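Local coordinates for pentafunctional AROM polypeptide (Schizosaccharomyces pombe, PDB 5SWV), which probably catalyses, through the two domains of this fragment, dehydration of 3-dehydroquinate and NADPH-dependent reduction of 3-dehydroshikimate to shikimate in the shikimate pathway, at residues S390-G395 / P418-H423; I447-E452 / H483-A488. One frame throughout, in Å; residues are numbered along the deposited sequence.

Contact 1 of 2, residues S390-G395 / P418-H423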
loop_
_atom_site.group_PDB
_atom_site.type_symbol
_atom_site.label_atom_id
_atom_site.label_comp_id
_atom_site.label_asym_id
_atom_site.label_seq_id
_atom_site.Cartn_x
_atom_site.Cartn_y
_atom_site.Cartn_z
ATOM N N SER A 390 8.468 10.791 11.157
ATOM C CA SER A 390 8.297 9.357 10.894
ATOM C C SER A 390 8.250 8.564 12.194
ATOM O O SER A 390 7.362 7.748 12.378
ATOM C CB SER A 390 9.399 8.816 9.970
ATOM O OG SER A 390 9.300 9.391 8.688
ATOM N N LEU A 391 9.188 8.802 13.102
ATOM C CA LEU A 391 9.197 8.024 14.352
ATOM C C LEU A 391 7.938 8.302 15.155
ATOM O O LEU A 391 7.326 7.383 15.673
ATOM C CB LEU A 391 10.462 8.276 15.185
ATOM C CG LEU A 391 11.738 7.690 14.567
ATOM C CD1 LEU A 391 12.947 7.904 15.449
ATOM C CD2 LEU A 391 11.580 6.205 14.290
ATOM N N HIS A 392 7.536 9.564 15.192
ATOM C CA HIS A 392 6.329 9.949 15.890
ATOM C C HIS A 392 5.112 9.278 15.275
ATOM O O HIS A 392 4.253 8.749 15.989
ATOM C CB HIS A 392 6.148 11.477 15.907
ATOM C CG HIS A 392 5.047 11.939 16.813
ATOM N ND1 HIS A 392 3.736 12.033 16.398
ATOM C CD2 HIS A 392 5.058 12.309 18.115
ATOM C CE1 HIS A 392 2.986 12.444 17.405
ATOM N NE2 HIS A 392 3.763 12.615 18.459
ATOM N N ARG A 393 5.051 9.259 13.953
ATOM C CA ARG A 393 3.903 8.679 13.263
ATOM C C ARG A 393 3.798 7.180 13.455
ATOM O O ARG A 393 2.715 6.644 13.402
ATOM C CB ARG A 393 3.966 9.012 11.772
ATOM C CG ARG A 393 2.681 8.742 11.016
ATOM C CD ARG A 393 2.525 9.693 9.845
ATOM N NE ARG A 393 1.721 9.057 8.806
ATOM C CZ ARG A 393 0.403 9.137 8.684
ATOM N NH1 ARG A 393 -0.333 9.854 9.536
ATOM N NH2 ARG A 393 -0.189 8.483 7.688
ATOM N N LEU A 394 4.923 6.511 13.671
ATOM C CA LEU A 394 4.939 5.090 13.982
ATOM C C LEU A 394 4.643 4.807 15.451
ATOM O O LEU A 394 4.635 3.648 15.837
ATOM C CB LEU A 394 6.309 4.486 13.644
ATOM C CG LEU A 394 6.810 4.491 12.191
ATOM C CD1 LEU A 394 8.326 4.560 12.097
ATOM C CD2 LEU A 394 6.325 3.269 11.444
ATOM N N GLY A 395 4.454 5.836 16.278
ATOM C CA GLY A 395 4.024 5.660 17.669
ATOM C C GLY A 395 5.105 5.716 18.748
ATOM O O GLY A 395 4.814 5.449 19.912
ATOM N N PRO A 418 5.102 21.492 21.615
ATOM C CA PRO A 418 5.782 21.111 22.874
ATOM C C PRO A 418 5.618 19.663 23.344
ATOM O O PRO A 418 6.531 19.113 23.944
ATOM C CB PRO A 418 5.168 22.067 23.902
ATOM C CG PRO A 418 4.821 23.273 23.092
ATOM C CD PRO A 418 4.326 22.738 21.776
ATOM N N ASP A 419 4.476 19.051 23.061
ATOM C CA ASP A 419 4.201 17.689 23.509
ATOM C C ASP A 419 4.417 16.670 22.402
ATOM O O ASP A 419 3.739 15.653 22.394
ATOM C CB ASP A 419 2.764 17.593 24.036
ATOM C CG ASP A 419 1.715 17.656 22.922
ATOM O OD1 ASP A 419 1.936 18.362 21.896
ATOM O OD2 ASP A 419 0.669 16.978 23.086
ATOM N N TYR A 420 5.368 16.907 21.492
ATOM C CA TYR A 420 5.667 15.951 20.412
ATOM C C TYR A 420 6.690 14.857 20.806
ATOM O O TYR A 420 7.269 14.200 19.929
ATOM C CB TYR A 420 6.148 16.706 19.156
ATOM C CG TYR A 420 5.788 16.038 17.843
ATOM C CD1 TYR A 420 4.453 15.867 17.471
ATOM C CD2 TYR A 420 6.777 15.595 16.960
ATOM C CE1 TYR A 420 4.116 15.265 16.271
ATOM C CE2 TYR A 420 6.445 14.989 15.751
ATOM C CZ TYR A 420 5.116 14.828 15.409
ATOM O OH TYR A 420 4.765 14.231 14.214
ATOM N N ASN A 421 6.912 14.680 22.109
ATOM C CA ASN A 421 7.739 13.633 22.661
ATOM C C ASN A 421 9.209 13.752 22.354
ATOM O O ASN A 421 9.942 12.774 22.516
ATOM C CB ASN A 421 7.255 12.255 22.217
ATOM C CG ASN A 421 5.780 12.043 22.474
ATOM O OD1 ASN A 421 5.246 12.513 23.470
ATOM N ND2 ASN A 421 5.113 11.322 21.567
ATOM N N ILE A 422 9.661 14.935 21.954
ATOM C CA ILE A 422 11.076 15.124 21.651
ATOM C C ILE A 422 11.814 15.389 22.954
ATOM O O ILE A 422 11.391 16.236 23.718
ATOM C CB ILE A 422 11.314 16.283 20.666
ATOM C CG1 ILE A 422 10.544 16.021 19.367
ATOM C CG2 ILE A 422 12.806 16.427 20.357
ATOM C CD1 ILE A 422 10.521 17.188 18.408
ATOM N N HIS A 423 12.895 14.648 23.199
ATOM C CA HIS A 423 13.763 14.831 24.364
ATOM C C HIS A 423 15.183 15.033 23.892
ATOM O O HIS A 423 15.812 14.101 23.414
ATOM C CB HIS A 423 13.668 13.618 25.282
ATOM C CG HIS A 423 12.291 13.407 25.819
ATOM N ND1 HIS A 423 11.740 14.224 26.787
ATOM C CD2 HIS A 423 11.321 12.533 25.468
ATOM C CE1 HIS A 423 10.501 13.840 27.031
ATOM N NE2 HIS A 423 10.225 12.809 26.252
HETATM O O HOH W 1 2.566 13.465 20.920
#
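H392 and Y420 face each other with CA atoms 7.5 Å apart, the first in the last turn of helix 382-393 and the second in the loop leading into strand 422-426. Their rings stack face to face, centroids 3.5 Å apart and planes tilted by only 14°. With CG anti to the backbone N (chi1 -170°), the imidazole leaves the helix toward the loop and lies against one face of the phenol, whose CE1 sits over the centre of the five-membered ring. Beyond the stack, N421 brings its amide obliquely to the imidazole, ND2 lying 3.6 Å from H392 CD2, with the two planes 26° apart. The helix follows the first strand of a six-stranded parallel sheet, the Rossmann-type nucleotide-binding domain expected of a shikimate dehydrogenase, and the loop precedes an outermost strand of that sheet. The helix closes in a Schellman motif, G395 having positive phi and N bonded to H392 O. At the imidazole edge, water 1 lies in the ring plane 2.9 Å from H392 NE2 and donates to D419 O, also at 2.9 Å, so that the histidine is tied to the loop backbone as well. The Y420 ring also meets that of F416, nearly parallel to it.

Contact 2 of 2, residues I447-E452 / H483-A488; sequences IPADIE and HTPLMA
A449 carries the loop onto T484 and P485, but the approach begins with I447, just beyond the end of strand 440-445. I447 brings its CD1 to 4.6 Å from L486 CD1, just short of contact. After P448 the chain brings A449 to within 5.9 Å of T484, CA to CA. The methyl group of A449 points toward the other segment, its CB 3.7 Å from T484 CG2, and A478 touches it as well. Its carbonyl oxygen comes up to the CG-CD edge of the P485 ring, A449 O lying 3.4 Å from P485 CG. Both segments follow strands of the Rossmann-type sheet, 440-445 and 472-476, at their carboxyl ends, the edge where dinucleotides bind in this fold. T484 is the N-cap of helix 485-492: OG1 accepts from M487 N at 3.1 Å, with an N-H...O angle of 162°. A chi1 of 73° sets OG1 between the backbone N and the carbonyl carbon, which leaves CG2 turned to A449. The same hydroxyl is hydrogen-bonded to D476, at the end of strand 472-476, so two polar partners fix the rotation of this buried side chain while its methyl packs on A449.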
loop_
_atom_site.group_PDB
_atom_site.type_symbol
_atom_site.label_atom_id
_atom_site.label_comp_id
_atom_site.label_asym_id
_atom_site.label_seq_id
_atom_site.Cartn_x
_atom_site.Cartn_y
_atom_site.Cartn_z
ATOM N N ILE A 447 23.254 12.155 9.673
ATOM C CA ILE A 447 24.471 12.944 9.509
ATOM C C ILE A 447 25.328 12.328 8.392
ATOM O O ILE A 447 25.033 11.203 7.956
ATOM C CB ILE A 447 25.223 13.108 10.856
ATOM C CG1 ILE A 447 25.881 11.797 11.311
ATOM C CG2 ILE A 447 24.265 13.645 11.911
ATOM C CD1 ILE A 447 26.502 11.880 12.688
ATOM N N PRO A 448 26.369 13.066 7.914
ATOM C CA PRO A 448 27.266 12.530 6.881
ATOM C C PRO A 448 28.078 11.330 7.381
ATOM O O PRO A 448 28.426 11.279 8.563
ATOM C CB PRO A 448 28.209 13.711 6.572
ATOM C CG PRO A 448 27.570 14.917 7.157
ATOM C CD PRO A 448 26.811 14.409 8.345
ATOM N N ALA A 449 28.372 10.388 6.481
ATOM C CA ALA A 449 29.075 9.137 6.828
ATOM C C ALA A 449 30.564 9.133 6.487
ATOM O O ALA A 449 31.312 8.323 7.027
ATOM C CB ALA A 449 28.398 7.957 6.146
ATOM N N ASP A 450 30.981 10.022 5.589
ATOM C CA ASP A 450 32.389 10.136 5.192
ATOM C C ASP A 450 33.260 10.974 6.164
ATOM O O ASP A 450 34.405 11.279 5.842
ATOM C CB ASP A 450 32.495 10.663 3.742
ATOM C CG ASP A 450 31.761 12.013 3.515
ATOM O OD1 ASP A 450 31.309 12.688 4.477
ATOM O OD2 ASP A 450 31.627 12.394 2.337
ATOM N N ILE A 451 32.717 11.343 7.329
ATOM C CA ILE A 451 33.433 12.117 8.346
ATOM C C ILE A 451 33.308 11.390 9.672
ATOM O O ILE A 451 32.199 11.122 10.112
ATOM C CB ILE A 451 32.810 13.528 8.533
ATOM C CG1 ILE A 451 32.799 14.330 7.212
ATOM C CG2 ILE A 451 33.509 14.293 9.659
ATOM C CD1 ILE A 451 34.147 14.498 6.524
ATOM N N GLU A 452 34.428 11.082 10.321
ATOM C CA GLU A 452 34.359 10.436 11.623
ATOM C C GLU A 452 33.990 11.491 12.655
ATOM O O GLU A 452 34.400 12.638 12.537
ATOM C CB GLU A 452 35.663 9.722 11.988
ATOM C CG GLU A 452 35.407 8.422 12.768
ATOM C CD GLU A 452 36.612 7.898 13.542
ATOM O OE1 GLU A 452 36.605 6.699 13.914
ATOM O OE2 GLU A 452 37.562 8.676 13.792
ATOM N N HIS A 483 28.076 0.619 3.171
ATOM C CA HIS A 483 28.232 0.239 4.594
ATOM C C HIS A 483 28.953 1.382 5.326
ATOM O O HIS A 483 30.118 1.670 5.028
ATOM C CB HIS A 483 29.071 -1.043 4.763
ATOM C CG HIS A 483 28.460 -2.281 4.174
ATOM N ND1 HIS A 483 28.761 -2.727 2.903
ATOM C CD2 HIS A 483 27.612 -3.197 4.701
ATOM C CE1 HIS A 483 28.105 -3.850 2.664
ATOM N NE2 HIS A 483 27.401 -4.156 3.738
ATOM N N THR A 484 28.266 2.034 6.271
ATOM C CA THR A 484 28.799 3.237 6.945
ATOM C C THR A 484 29.523 2.892 8.241
ATOM O O THR A 484 29.346 1.794 8.777
ATOM C CB THR A 484 27.699 4.287 7.287
ATOM O OG1 THR A 484 26.894 3.832 8.380
ATOM C CG2 THR A 484 26.811 4.579 6.090
ATOM N N PRO A 485 30.336 3.837 8.751
ATOM C CA PRO A 485 30.911 3.737 10.092
ATOM C C PRO A 485 29.915 3.344 11.192
ATOM O O PRO A 485 30.140 2.353 11.891
ATOM C CB PRO A 485 31.457 5.150 10.334
ATOM C CG PRO A 485 31.839 5.637 8.979
ATOM C CD PRO A 485 30.970 4.925 7.974
ATOM N N LEU A 486 28.825 4.100 11.320
ATOM C CA LEU A 486 27.847 3.877 12.398
ATOM C C LEU A 486 27.106 2.561 12.276
ATOM O O LEU A 486 26.807 1.917 13.282
ATOM C CB LEU A 486 26.816 5.009 12.470
ATOM C CG LEU A 486 27.267 6.320 13.107
ATOM C CD1 LEU A 486 26.103 7.292 13.121
ATOM C CD2 LEU A 486 27.793 6.104 14.517
ATOM N N MET A 487 26.799 2.177 11.044
ATOM C CA MET A 487 26.162 0.888 10.782
ATOM C C MET A 487 26.974 -0.253 11.389
ATOM O O MET A 487 26.405 -1.146 12.012
ATOM C CB MET A 487 25.955 0.658 9.281
ATOM C CG MET A 487 24.541 0.233 8.954
ATOM S SD MET A 487 24.199 0.115 7.190
ATOM C CE MET A 487 24.198 1.819 6.649
ATOM N N ALA A 488 28.298 -0.202 11.233
ATOM C CA ALA A 488 29.188 -1.222 11.819
ATOM C C ALA A 488 29.056 -1.292 13.344
ATOM O O ALA A 488 28.887 -2.389 13.906
ATOM C CB ALA A 488 30.635 -0.970 11.427
#

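Both contacts belong to the six-stranded Rossmann-type domain, yet they share no helix or strand and lie about 25 Å apart between centres, about 13 Å between nearest atoms. Contact 1 is a surface contact at the end where strand 422-426 begins, and contact 2, partly buried, lies where strands 440-445 and 472-476 finish. Their chemistry differs accordingly: flat aromatic stacking with a bridging water joins a helix end to a loop in contact 1, whereas contact 2 is small aliphatic packing against the start of a capped helix. Along the chain contact 1 closes before contact 2 opens.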